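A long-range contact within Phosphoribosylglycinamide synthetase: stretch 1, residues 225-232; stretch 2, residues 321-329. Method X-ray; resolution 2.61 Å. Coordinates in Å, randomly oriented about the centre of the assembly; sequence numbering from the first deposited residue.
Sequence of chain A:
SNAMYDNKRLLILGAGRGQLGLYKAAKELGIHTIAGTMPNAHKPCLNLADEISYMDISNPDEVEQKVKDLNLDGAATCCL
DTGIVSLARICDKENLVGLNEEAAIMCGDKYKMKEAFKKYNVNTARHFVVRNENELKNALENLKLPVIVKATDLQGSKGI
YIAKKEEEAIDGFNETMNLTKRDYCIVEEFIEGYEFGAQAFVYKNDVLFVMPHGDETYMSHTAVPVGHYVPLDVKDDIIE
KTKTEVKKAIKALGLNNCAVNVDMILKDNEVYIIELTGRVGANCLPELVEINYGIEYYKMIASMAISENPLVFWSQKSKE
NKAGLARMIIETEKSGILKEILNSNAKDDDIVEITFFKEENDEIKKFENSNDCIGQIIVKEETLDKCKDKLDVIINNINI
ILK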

# COMPACT_ATOMS: atom_id res chain seq x y z
N PRO A 225 -0.82 10.21 3.36
CA PRO A 225 -2.10 9.68 2.86
C PRO A 225 -3.15 9.72 3.97
O PRO A 225 -2.88 9.23 5.05
CB PRO A 225 -1.78 8.23 2.42
CG PRO A 225 -0.24 8.13 2.47
CD PRO A 225 0.19 9.13 3.50
N VAL A 226 -4.30 10.35 3.72
CA VAL A 226 -5.39 10.48 4.72
C VAL A 226 -6.76 10.03 4.20
O VAL A 226 -7.74 10.06 4.95
CB VAL A 226 -5.47 11.91 5.27
CG1 VAL A 226 -4.15 12.33 5.86
CG2 VAL A 226 -5.92 12.88 4.19
N GLY A 227 -6.84 9.60 2.96
CA GLY A 227 -8.10 9.11 2.43
C GLY A 227 -7.96 8.38 1.11
O GLY A 227 -7.00 8.59 0.35
N HIS A 228 -8.92 7.49 0.87
CA HIS A 228 -9.00 6.71 -0.35
C HIS A 228 -10.44 6.64 -0.77
O HIS A 228 -11.34 6.80 0.06
CB HIS A 228 -8.39 5.31 -0.19
CG HIS A 228 -6.90 5.34 -0.04
ND1 HIS A 228 -6.07 5.63 -1.11
CD2 HIS A 228 -6.14 5.19 1.06
CE1 HIS A 228 -4.85 5.61 -0.64
NE2 HIS A 228 -4.85 5.37 0.67
N TYR A 229 -10.67 6.45 -2.07
CA TYR A 229 -12.02 6.33 -2.56
C TYR A 229 -12.08 5.61 -3.86
O TYR A 229 -11.14 5.57 -4.61
CB TYR A 229 -12.71 7.70 -2.69
CG TYR A 229 -12.03 8.67 -3.64
CD1 TYR A 229 -11.11 9.61 -3.16
CD2 TYR A 229 -12.36 8.71 -4.99
CE1 TYR A 229 -10.50 10.52 -4.02
CE2 TYR A 229 -11.77 9.62 -5.86
CZ TYR A 229 -10.85 10.54 -5.37
OH TYR A 229 -10.17 11.38 -6.21
N VAL A 230 -13.26 5.10 -4.13
CA VAL A 230 -13.62 4.47 -5.38
C VAL A 230 -14.99 5.01 -5.71
O VAL A 230 -15.77 5.30 -4.80
CB VAL A 230 -13.58 2.92 -5.40
CG1 VAL A 230 -12.14 2.41 -5.39
CG2 VAL A 230 -14.39 2.31 -4.27
N PRO A 231 -15.28 5.25 -6.99
CA PRO A 231 -14.43 5.07 -8.16
C PRO A 231 -13.61 6.32 -8.42
O PRO A 231 -13.94 7.42 -7.95
CB PRO A 231 -15.46 4.82 -9.26
CG PRO A 231 -16.58 5.76 -8.89
CD PRO A 231 -16.59 5.83 -7.37
N LEU A 232 -12.54 6.14 -9.16
CA LEU A 232 -11.64 7.23 -9.56
C LEU A 232 -12.33 8.05 -10.64
O LEU A 232 -12.87 7.46 -11.58
CB LEU A 232 -10.32 6.63 -10.07
CG LEU A 232 -9.22 7.60 -10.37
CD1 LEU A 232 -8.73 8.31 -9.09
CD2 LEU A 232 -8.10 6.90 -11.13
N ASN A 321 -20.89 -1.91 -9.12
CA ASN A 321 -19.74 -1.35 -8.38
C ASN A 321 -20.20 -0.19 -7.52
O ASN A 321 -20.39 0.92 -8.04
CB ASN A 321 -18.57 -0.88 -9.30
CG ASN A 321 -17.99 -1.93 -10.23
OD1 ASN A 321 -17.81 -1.68 -11.43
ND2 ASN A 321 -17.55 -3.06 -9.67
N LYS A 322 -20.31 -0.41 -6.21
CA LYS A 322 -20.71 0.64 -5.27
C LYS A 322 -19.53 1.60 -5.01
O LYS A 322 -18.36 1.21 -5.13
CB LYS A 322 -21.20 0.03 -3.93
CG LYS A 322 -22.12 0.93 -3.13
CD LYS A 322 -23.37 0.24 -2.58
CE LYS A 322 -24.40 1.24 -2.11
NZ LYS A 322 -25.72 0.61 -1.81
N ALA A 323 -19.84 2.88 -4.76
CA ALA A 323 -18.84 3.86 -4.39
C ALA A 323 -18.49 3.66 -2.89
O ALA A 323 -19.33 3.17 -2.12
CB ALA A 323 -19.33 5.26 -4.67
N GLY A 324 -17.22 3.90 -2.57
CA GLY A 324 -16.66 3.84 -1.23
C GLY A 324 -15.70 5.00 -0.97
O GLY A 324 -15.07 5.54 -1.91
N LEU A 325 -15.67 5.46 0.30
CA LEU A 325 -14.83 6.58 0.77
C LEU A 325 -14.32 6.22 2.15
O LEU A 325 -15.11 5.88 3.02
CB LEU A 325 -15.63 7.91 0.81
CG LEU A 325 -14.94 9.16 1.43
CD1 LEU A 325 -13.68 9.53 0.68
CD2 LEU A 325 -15.85 10.33 1.44
N ALA A 326 -13.02 6.29 2.34
CA ALA A 326 -12.36 6.00 3.61
C ALA A 326 -11.51 7.15 3.97
O ALA A 326 -10.73 7.59 3.12
CB ALA A 326 -11.50 4.74 3.52
N ARG A 327 -11.69 7.70 5.16
CA ARG A 327 -10.89 8.82 5.61
C ARG A 327 -10.40 8.65 7.02
O ARG A 327 -11.17 8.28 7.91
CB ARG A 327 -11.75 10.08 5.54
CG ARG A 327 -11.78 10.66 4.16
CD ARG A 327 -12.37 12.03 4.21
NE ARG A 327 -12.58 12.52 2.85
CZ ARG A 327 -13.48 13.41 2.49
NH1 ARG A 327 -14.29 13.96 3.39
NH2 ARG A 327 -13.59 13.76 1.21
N MSE A 328 -9.14 9.05 7.25
CA MSE A 328 -8.58 9.11 8.60
C MSE A 328 -9.14 10.34 9.29
O MSE A 328 -9.25 11.39 8.66
CB MSE A 328 -7.04 9.18 8.59
CG MSE A 328 -6.34 8.03 7.81
SE MSE A 328 -6.90 6.11 8.20
CE MSE A 328 -7.93 5.69 6.55
N ILE A 329 -9.51 10.20 10.58
CA ILE A 329 -9.90 11.30 11.46
C ILE A 329 -8.61 11.90 12.00
O ILE A 329 -7.81 11.18 12.57
CB ILE A 329 -10.85 10.89 12.62
CG1 ILE A 329 -12.14 10.21 12.09
CG2 ILE A 329 -11.21 12.14 13.46
CD1 ILE A 329 -12.96 9.60 13.18

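Antiparallel strands are held together chiefly by their backbones, and the pairing of residues 225-230 with 323-329 in this synthetase illustrates the principle. Five hydrogen bonds join the strands, all between main-chain atoms. His228 and Ala326 form a reciprocal pair, His228 N to Ala326 O and Ala326 N to His228 O, both 2.9 Å. Val230 and Gly324 repeat the pattern, with Val230 N to Gly324 O at 2.9 Å and Gly324 N to Val230 O at 3.0 Å. Met328 N to Val226 O, again 2.9 Å, adds the fifth bond.

Between these rungs lie the non-hydrogen-bonded pairs, where CA-H groups approach carbonyls: Gly227 CA lies 3.1 Å from Ala326 O, and Tyr229 CA 3.2 Å from Gly324 O. Gly227 suits its narrow site, since a CB there would come within 3.3 Å of both Ala326 O and Arg327 CG.

Side-chain packing is sparser. Tyr229 and Leu325 share a face of the sheet, and Tyr229 CB meets Leu325 CD1 at 4.0 Å while the phenol end leads away. On the other face, Val230 projects beside Gly324, which offers no side chain to oppose it. Where the strand ends, Pro231, preceded by a cis peptide bond, sets its CD 3.9 Å from Ala323 CB. Altogether 430 Å² is buried.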